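Local coordinates for chain length determinant protein (Shigella flexneri, PDB 4E2H) that probably sets the length of O-antigen chains on lipopolysaccharide, acting from the periplasmic side of the inner membrane, at residues E157-A162 with A190-I195. Sequence-based numbering, arbitrary orientation.
Sequences EALQYA and ALESMI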
ATOM      1  N   GLU C 157     -10.028 -35.649  24.515  1.00 42.55           N
ATOM      2  CA  GLU C 157      -9.038 -36.634  24.882  1.00 43.63           C
ATOM      3  C   GLU C 157      -8.912 -36.702  26.395  1.00 46.78           C
ATOM      4  O   GLU C 157      -8.904 -37.789  26.996  1.00 47.49           O
ATOM      5  CB  GLU C 157      -7.706 -36.260  24.249  1.00 40.33           C
ATOM      6  CG  GLU C 157      -6.615 -37.268  24.395  1.00 47.99           C
ATOM      7  CD  GLU C 157      -6.747 -38.434  23.405  1.00 55.53           C
ATOM      8  OE1 GLU C 157      -7.745 -38.457  22.623  1.00 54.19           O
ATOM      9  OE2 GLU C 157      -5.845 -39.325  23.411  1.00 49.24           O
ATOM     10  N   ALA C 158      -8.830 -35.533  27.018  1.00 36.05           N
ATOM     11  CA  ALA C 158      -8.648 -35.482  28.465  1.00 38.99           C
ATOM     12  C   ALA C 158      -9.908 -35.938  29.224  1.00 40.42           C
ATOM     13  O   ALA C 158      -9.868 -36.172  30.434  1.00 37.35           O
ATOM     14  CB  ALA C 158      -8.237 -34.090  28.905  1.00 37.51           C
ATOM     15  N   LEU C 159     -11.028 -36.043  28.516  1.00 45.01           N
ATOM     16  CA  LEU C 159     -12.266 -36.439  29.160  1.00 46.18           C
ATOM     17  C   LEU C 159     -12.144 -37.910  29.480  1.00 49.26           C
ATOM     18  O   LEU C 159     -12.563 -38.358  30.550  1.00 45.44           O
ATOM     19  CB  LEU C 159     -13.463 -36.218  28.248  1.00 45.50           C
ATOM     20  CG  LEU C 159     -14.795 -36.722  28.786  1.00 43.66           C
ATOM     21  CD1 LEU C 159     -15.134 -36.006  30.073  1.00 45.35           C
ATOM     22  CD2 LEU C 159     -15.868 -36.471  27.756  1.00 50.34           C
ATOM     23  N   GLN C 160     -11.562 -38.653  28.541  1.00 49.21           N
ATOM     24  CA  GLN C 160     -11.263 -40.055  28.755  1.00 47.37           C
ATOM     25  C   GLN C 160     -10.386 -40.216  29.996  1.00 50.80           C
ATOM     26  O   GLN C 160     -10.719 -40.978  30.901  1.00 51.84           O
ATOM     27  CB  GLN C 160     -10.549 -40.616  27.533  1.00 50.34           C
ATOM     28  CG  GLN C 160     -11.433 -40.683  26.317  1.00 52.26           C
ATOM     29  CD  GLN C 160     -10.717 -41.296  25.137  1.00 63.84           C
ATOM     30  OE1 GLN C 160      -9.606 -40.876  24.783  1.00 62.20           O
ATOM     31  NE2 GLN C 160     -11.335 -42.318  24.527  1.00 62.43           N
ATOM     32  N   TYR C 161      -9.266 -39.495  30.044  1.00 44.80           N
ATOM     33  CA  TYR C 161      -8.369 -39.591  31.195  1.00 39.92           C
ATOM     34  C   TYR C 161      -9.166 -39.376  32.470  1.00 40.22           C
ATOM     35  O   TYR C 161      -9.031 -40.127  33.427  1.00 43.22           O
ATOM     36  CB  TYR C 161      -7.228 -38.557  31.136  1.00 41.17           C
ATOM     37  CG  TYR C 161      -6.477 -38.444  29.816  1.00 41.10           C
ATOM     38  CD1 TYR C 161      -6.471 -39.479  28.892  1.00 39.28           C
ATOM     39  CD2 TYR C 161      -5.758 -37.289  29.511  1.00 44.06           C
ATOM     40  CE1 TYR C 161      -5.777 -39.365  27.696  1.00 46.21           C
ATOM     41  CE2 TYR C 161      -5.066 -37.159  28.317  1.00 43.40           C
ATOM     42  CZ  TYR C 161      -5.074 -38.197  27.409  1.00 46.15           C
ATOM     43  OH  TYR C 161      -4.380 -38.080  26.217  1.00 44.21           O
ATOM     44  N   ALA C 162      -9.990 -38.334  32.502  1.00 35.80           N
ATOM     45  CA  ALA C 162     -10.735 -38.046  33.725  1.00 35.95           C
ATOM     46  C   ALA C 162     -11.749 -39.167  34.041  1.00 37.29           C
ATOM     47  O   ALA C 162     -11.787 -39.648  35.161  1.00 36.41           O
ATOM     48  CB  ALA C 162     -11.411 -36.702  33.659  1.00 32.16           C
ATOM     49  N   ALA C 190     -16.895 -30.674  33.861  1.00 48.35           N
ATOM     50  CA  ALA C 190     -16.510 -29.471  33.122  1.00 50.78           C
ATOM     51  C   ALA C 190     -16.084 -29.787  31.686  1.00 53.10           C
ATOM     52  O   ALA C 190     -16.558 -29.150  30.742  1.00 52.96           O
ATOM     53  CB  ALA C 190     -15.409 -28.711  33.844  1.00 44.93           C
ATOM     54  N   LEU C 191     -15.183 -30.758  31.515  1.00 36.94           N
ATOM     55  CA  LEU C 191     -14.709 -31.078  30.176  1.00 33.39           C
ATOM     56  C   LEU C 191     -15.894 -31.466  29.282  1.00 36.95           C
ATOM     57  O   LEU C 191     -15.958 -31.077  28.115  1.00 40.53           O
ATOM     58  CB  LEU C 191     -13.631 -32.171  30.202  1.00 28.09           C
ATOM     59  CG  LEU C 191     -12.331 -31.961  31.005  1.00 27.46           C
ATOM     60  CD1 LEU C 191     -11.403 -33.150  30.806  1.00 31.60           C
ATOM     61  CD2 LEU C 191     -11.565 -30.666  30.650  1.00 30.63           C
ATOM     62  N   GLU C 192     -16.854 -32.189  29.840  1.00 56.10           N
ATOM     63  CA  GLU C 192     -17.959 -32.685  29.039  1.00 58.39           C
ATOM     64  C   GLU C 192     -18.882 -31.583  28.515  1.00 60.92           C
ATOM     65  O   GLU C 192     -19.249 -31.583  27.338  1.00 62.35           O
ATOM     66  CB  GLU C 192     -18.759 -33.722  29.803  1.00 56.83           C
ATOM     67  CG  GLU C 192     -19.585 -34.582  28.891  1.00 63.75           C
ATOM     68  CD  GLU C 192     -20.079 -35.849  29.571  1.00 76.02           C
ATOM     69  OE1 GLU C 192     -19.732 -36.071  30.763  1.00 71.74           O
ATOM     70  OE2 GLU C 192     -20.815 -36.624  28.911  1.00 81.14           O
ATOM     71  N   SER C 193     -19.289 -30.670  29.389  1.00 67.04           N
ATOM     72  CA  SER C 193     -20.013 -29.483  28.962  1.00 65.99           C
ATOM     73  C   SER C 193     -18.917 -28.507  28.601  1.00 68.84           C
ATOM     74  O   SER C 193     -18.324 -27.901  29.489  1.00 73.86           O
ATOM     75  CB  SER C 193     -20.825 -28.912  30.113  1.00 73.10           C
ATOM     76  OG  SER C 193     -20.790 -27.490  30.089  1.00 71.24           O
HETATM   77  N   MSE C 194     -18.649 -28.355  27.311  1.00 49.44           N
HETATM   78  CA  MSE C 194     -17.421 -27.728  26.847  1.00 49.55           C
HETATM   79  C   MSE C 194     -17.275 -28.295  25.465  1.00 49.03           C
HETATM   80  O   MSE C 194     -17.127 -27.558  24.500  1.00 53.50           O
HETATM   81  CB  MSE C 194     -16.249 -28.132  27.740  1.00 46.11           C
HETATM   82  CG  MSE C 194     -14.903 -27.527  27.365  1.00 46.88           C
HETATM   83 SE   MSE C 194     -13.954 -26.760  28.931  0.66 55.73          SE
HETATM   84  CE  MSE C 194     -12.254 -27.704  28.732  1.00 38.77           C
ATOM     85  N   ILE C 195     -17.372 -29.614  25.380  1.00 43.85           N
ATOM     86  CA  ILE C 195     -17.597 -30.291  24.114  1.00 46.26           C
ATOM     87  C   ILE C 195     -19.065 -30.109  23.711  1.00 49.60           C
ATOM     88  O   ILE C 195     -19.374 -29.888  22.541  1.00 55.06           O
ATOM     89  CB  ILE C 195     -17.221 -31.801  24.214  1.00 46.14           C
ATOM     90  CG1 ILE C 195     -15.757 -31.932  24.655  1.00 43.47           C
ATOM     91  CG2 ILE C 195     -17.430 -32.506  22.887  1.00 42.03           C
ATOM     92  CD1 ILE C 195     -15.472 -33.179  25.479  1.00 44.23           C
TER
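Leu191 pushes its CD1 methyl into the surface of helix 97-164, between Ala158 and Leu159. The methyl lies 3.8 Å from Ala158 CB. It also meets backbone: Leu191 CD1 is 3.4 Å from Ala158 O and 3.7 Å from Leu159 N. The small Ala158 leaves room for this bump. Leu191 CG stands anti to its own carbonyl carbon (chi1 -58°), which sends the branch toward the long helix, where CD1 enters the surface.

Leu159 fills the matching hollow on the other helix. Its two methyls fork over the turn from Leu191 to Ile195. CD1 of Leu159 rests 4.1 Å from Leu191 CB and 4.2 Å from Glu192 N. CD2 of Leu159 lies toward the later residues of the turn and touches Ile195 CD1 at 4.0 Å. The side chains of Leu159 and Leu191 pass alongside each other, pointing opposite ways, while Leu159 and Ile195 meet at a slant.

Segments 157-162 and 190-195 run roughly antiparallel, at 152°, and their axes approach to 9.4 Å. The contact lies far from the antiparallel sheet, toward the distal end of the long helix 97-164. This helix is the extended spine of the elongated periplasmic domain in Wzz chain-length regulators. The short helix 187-195 folds back against it after a mostly irregular connection.

Leu183 also packs on Ala158, and Ile155 and Gln156 of the long helix touch Ile195. The aliphatic part of Glu192 skirts the exposed border, its CB 4.3 Å from Leu159 CD1. Across the long helix, Glu157 OE2 hydrogen-bonds to Thr200 OG1 of a neighbouring subunit, and Tyr161 packs on Ser193 of that subunit.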